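Local coordinates for protein cysteine desulfurase (Thermococcus onnurineus, PDB 5B89) that probably transfers sulfur from L-cysteine to a carrier, releasing L-alanine, with pyridoxal 5'-phosphate as cofactor, at residues 90-95 / 303-308. Sequence-based numbering, arbitrary orientation.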
ATOM      1  N   ALA B  90      14.498  -1.711 -10.292  1.00 10.67           N
ATOM      2  CA  ALA B  90      15.125  -0.758 -11.270  1.00 10.34           C
ATOM      3  C   ALA B  90      15.769  -1.533 -12.393  1.00 11.12           C
ATOM      4  O   ALA B  90      15.491  -1.228 -13.585  1.00 12.48           O
ATOM      5  CB  ALA B  90      16.114   0.118 -10.562  1.00 10.87           C
ATOM      6  N   ASP B  91      16.588  -2.501 -12.079  1.00 10.50           N
ATOM      7  CA  ASP B  91      17.232  -3.246 -13.128  1.00 12.27           C
ATOM      8  C   ASP B  91      16.255  -4.002 -14.022  1.00 12.42           C
ATOM      9  O   ASP B  91      16.502  -4.116 -15.167  1.00 14.81           O
ATOM     10  CB  ASP B  91      18.322  -4.179 -12.617  1.00 13.65           C
ATOM     11  CG  ASP B  91      19.496  -3.464 -12.026  1.00 19.68           C
ATOM     12  OD1 ASP B  91      19.743  -2.343 -12.316  1.00 21.94           O
ATOM     13  OD2 ASP B  91      20.200  -4.105 -11.273  1.00 24.65           O
ATOM     14  N   PHE B  92      15.171  -4.500 -13.471  1.00 11.27           N
ATOM     15  CA  PHE B  92      14.200  -5.256 -14.229  1.00 12.13           C
ATOM     16  C   PHE B  92      13.588  -4.427 -15.375  1.00 12.70           C
ATOM     17  O   PHE B  92      13.331  -4.962 -16.370  1.00 13.87           O
ATOM     18  CB  PHE B  92      13.110  -5.748 -13.244  1.00 12.97           C
ATOM     19  CG  PHE B  92      12.036  -6.624 -13.838  1.00 12.39           C
ATOM     20  CD1 PHE B  92      12.342  -7.817 -14.400  1.00 14.37           C
ATOM     21  CD2 PHE B  92      10.749  -6.271 -13.734  1.00 15.18           C
ATOM     22  CE1 PHE B  92      11.355  -8.624 -14.894  1.00 14.64           C
ATOM     23  CE2 PHE B  92       9.758  -7.077 -14.204  1.00 15.12           C
ATOM     24  CZ  PHE B  92      10.067  -8.244 -14.788  1.00 16.18           C
ATOM     25  N   ILE B  93      13.413  -3.134 -15.149  1.00 11.13           N
ATOM     26  CA  ILE B  93      12.829  -2.237 -16.128  1.00 12.47           C
ATOM     27  C   ILE B  93      13.781  -1.261 -16.798  1.00 12.30           C
ATOM     28  O   ILE B  93      13.402  -0.457 -17.520  1.00 13.56           O
ATOM     29  CB  ILE B  93      11.559  -1.524 -15.638  1.00 12.73           C
ATOM     30  CG1 ILE B  93      11.884  -0.508 -14.563  1.00 12.91           C
ATOM     31  CG2 ILE B  93      10.592  -2.557 -15.124  1.00 12.96           C
ATOM     32  CD1 ILE B  93      10.706   0.330 -14.142  1.00 12.84           C
ATOM     33  N   GLY B  94      15.031  -1.417 -16.477  1.00 10.60           N
ATOM     34  CA  GLY B  94      16.065  -0.555 -17.118  1.00 11.92           C
ATOM     35  C   GLY B  94      16.121   0.809 -16.536  1.00 13.16           C
ATOM     36  O   GLY B  94      16.641   1.785 -17.233  1.00 15.01           O
ATOM     37  N   ALA B  95      15.697   1.082 -15.297  1.00 12.36           N
ATOM     38  CA  ALA B  95      15.737   2.384 -14.668  1.00 12.28           C
ATOM     39  C   ALA B  95      16.911   2.531 -13.707  1.00 10.96           C
ATOM     40  O   ALA B  95      17.524   1.506 -13.369  1.00 13.21           O
ATOM     41  CB  ALA B  95      14.453   2.555 -13.872  1.00 12.82           C
ATOM     42  N   TYR B 303      12.714 -14.727  -9.455  1.00 10.50           N
ATOM     43  CA  TYR B 303      12.156 -15.974  -9.893  1.00 10.29           C
ATOM     44  C   TYR B 303      11.836 -15.897 -11.410  1.00 12.42           C
ATOM     45  O   TYR B 303      12.085 -16.805 -12.128  1.00 12.77           O
ATOM     46  CB  TYR B 303      10.910 -16.288  -9.035  1.00 12.13           C
ATOM     47  CG  TYR B 303      10.334 -17.638  -9.180  1.00 12.89           C
ATOM     48  CD1 TYR B 303      10.807 -18.686  -8.442  1.00 14.40           C
ATOM     49  CD2 TYR B 303       9.286 -17.854 -10.009  1.00 12.02           C
ATOM     50  CE1 TYR B 303      10.264 -19.935  -8.588  1.00 15.73           C
ATOM     51  CE2 TYR B 303       8.752 -19.079 -10.167  1.00 12.51           C
ATOM     52  CZ  TYR B 303       9.256 -20.133  -9.463  1.00 13.74           C
ATOM     53  OH  TYR B 303       8.692 -21.337  -9.679  1.00 14.79           O
ATOM     54  N   ILE B 304      11.283 -14.787 -11.816  1.00 12.62           N
ATOM     55  CA  ILE B 304      10.936 -14.569 -13.211  1.00 13.06           C
ATOM     56  C   ILE B 304      12.228 -14.554 -14.055  1.00 12.84           C
ATOM     57  O   ILE B 304      12.247 -15.047 -15.126  1.00 14.41           O
ATOM     58  CB  ILE B 304      10.188 -13.203 -13.386  1.00 13.48           C
ATOM     59  CG1 ILE B 304       8.736 -13.235 -12.909  1.00 16.49           C
ATOM     60  CG2 ILE B 304      10.185 -12.709 -14.826  1.00 14.11           C
ATOM     61  CD1 ILE B 304       7.808 -14.203 -13.576  1.00 17.86           C
ATOM     62  N   GLU B 305      13.274 -13.978 -13.518  1.00 12.82           N
ATOM     63  CA  GLU B 305      14.616 -13.865 -14.261  1.00 14.19           C
ATOM     64  C   GLU B 305      15.189 -15.255 -14.396  1.00 14.92           C
ATOM     65  O   GLU B 305      15.815 -15.526 -15.510  1.00 14.59           O
ATOM     66  CB  GLU B 305      15.546 -12.889 -13.540  1.00 15.43           C
ATOM     67  CG  GLU B 305      15.040 -11.465 -13.721  1.00 18.25           C
ATOM     68  CD  GLU B 305      15.762 -10.396 -12.895  1.00 23.10           C
ATOM     69  OE1 GLU B 305      15.540  -9.154 -13.215  1.00 22.09           O
ATOM     70  OE2 GLU B 305      16.402 -10.825 -11.898  1.00 24.38           O
ATOM     71  N   ARG B 306      14.976 -16.172 -13.514  1.00 14.04           N
ATOM     72  CA  ARG B 306      15.516 -17.521 -13.617  1.00 15.23           C
ATOM     73  C   ARG B 306      14.801 -18.257 -14.714  1.00 15.69           C
ATOM     74  O   ARG B 306      15.406 -19.073 -15.474  1.00 15.93           O
ATOM     75  CB  ARG B 306      15.338 -18.258 -12.253  1.00 19.50           C
ATOM     76  CG  ARG B 306      15.989 -19.578 -12.079  1.00 26.80           C
ATOM     77  CD  ARG B 306      15.870 -20.065 -10.584  1.00 27.38           C
ATOM     78  NE  ARG B 306      15.888 -21.527 -10.535  1.00 34.97           N
ATOM     79  CZ  ARG B 306      14.807 -22.317 -10.437  1.00 40.68           C
ATOM     80  NH1 ARG B 306      13.529 -21.854 -10.335  1.00 37.99           N
ATOM     81  NH2 ARG B 306      14.996 -23.628 -10.436  1.00 47.28           N
ATOM     82  N   ILE B 307      13.508 -18.047 -14.923  1.00 12.59           N
ATOM     83  CA  ILE B 307      12.750 -18.643 -15.948  1.00 13.50           C
ATOM     84  C   ILE B 307      13.113 -17.959 -17.259  1.00 14.63           C
ATOM     85  O   ILE B 307      13.349 -18.666 -18.262  1.00 16.27           O
ATOM     86  CB  ILE B 307      11.271 -18.497 -15.714  1.00 15.10           C
ATOM     87  CG1 ILE B 307      10.887 -19.172 -14.397  1.00 13.12           C
ATOM     88  CG2 ILE B 307      10.465 -18.955 -16.913  1.00 15.15           C
ATOM     89  CD1 ILE B 307       9.539 -18.692 -13.919  1.00 14.05           C
ATOM     90  N   GLY B 308      13.184 -16.649 -17.288  1.00 13.24           N
ATOM     91  CA  GLY B 308      13.398 -15.857 -18.518  1.00 12.29           C
ATOM     92  C   GLY B 308      12.131 -15.392 -19.185  1.00 11.83           C
ATOM     93  O   GLY B 308      11.221 -16.151 -19.472  1.00 12.87           O
TER
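Phe-92, on the last turn of helix 73-93, reaches across to Ile-304 and Glu-305 near the end of helix 291-307. Its CG stands anti to the backbone N (chi1 -177°), which turns the ring towards the other helix, so that Phe-92 and Glu-305 each span part of the 8.6 Å between Phe-92 CA and Glu-305 CA. The long, flat ring suits this place by bridging a wide spacing with apolar surface. Its CE1 lies 4.2 Å from Ile-304 CG2, a van der Waals contact in which the isoleucine offers its short methyl branch while CG1 and CD1 turn away from the ring.

Beside this apolar pair runs Glu-305, stretched out through CG and CD, which brings OE1 to 3.7 Å from Phe-92 CD1. The carboxylate and ring planes are inclined at 57°, and no hydrogen bond crosses between the segments. Glutamate fits this less buried flank: its methylene chain spans the gap, and OE2 forms a salt bridge with Arg-302, which probably steadies the charged group beside the ring.

Leu-309, from helix 309-329, touches both Phe-92 and Ile-304, extending the apolar patch. Just past the last turn of helix 73-93, Gly-94 leaves helical geometry in a Schellman motif, with Ala-95 N bonded to Ala-90 O at 2.9 Å; its positive phi, readily adopted by glycine, turns the chain toward strand 100-103. Gly-308, also with positive phi, links helices 291-307 and 309-329 as N-cap of the latter; its backbone angles would press any CB against Ile-307 O. The contact is a sparse junction between two helix ends, with the side chain of Phe-92 about 11 Å from that of Ser-233, which binds pyridoxal 5'-phosphate, in the fold-type I architecture of class-V aminotransferases.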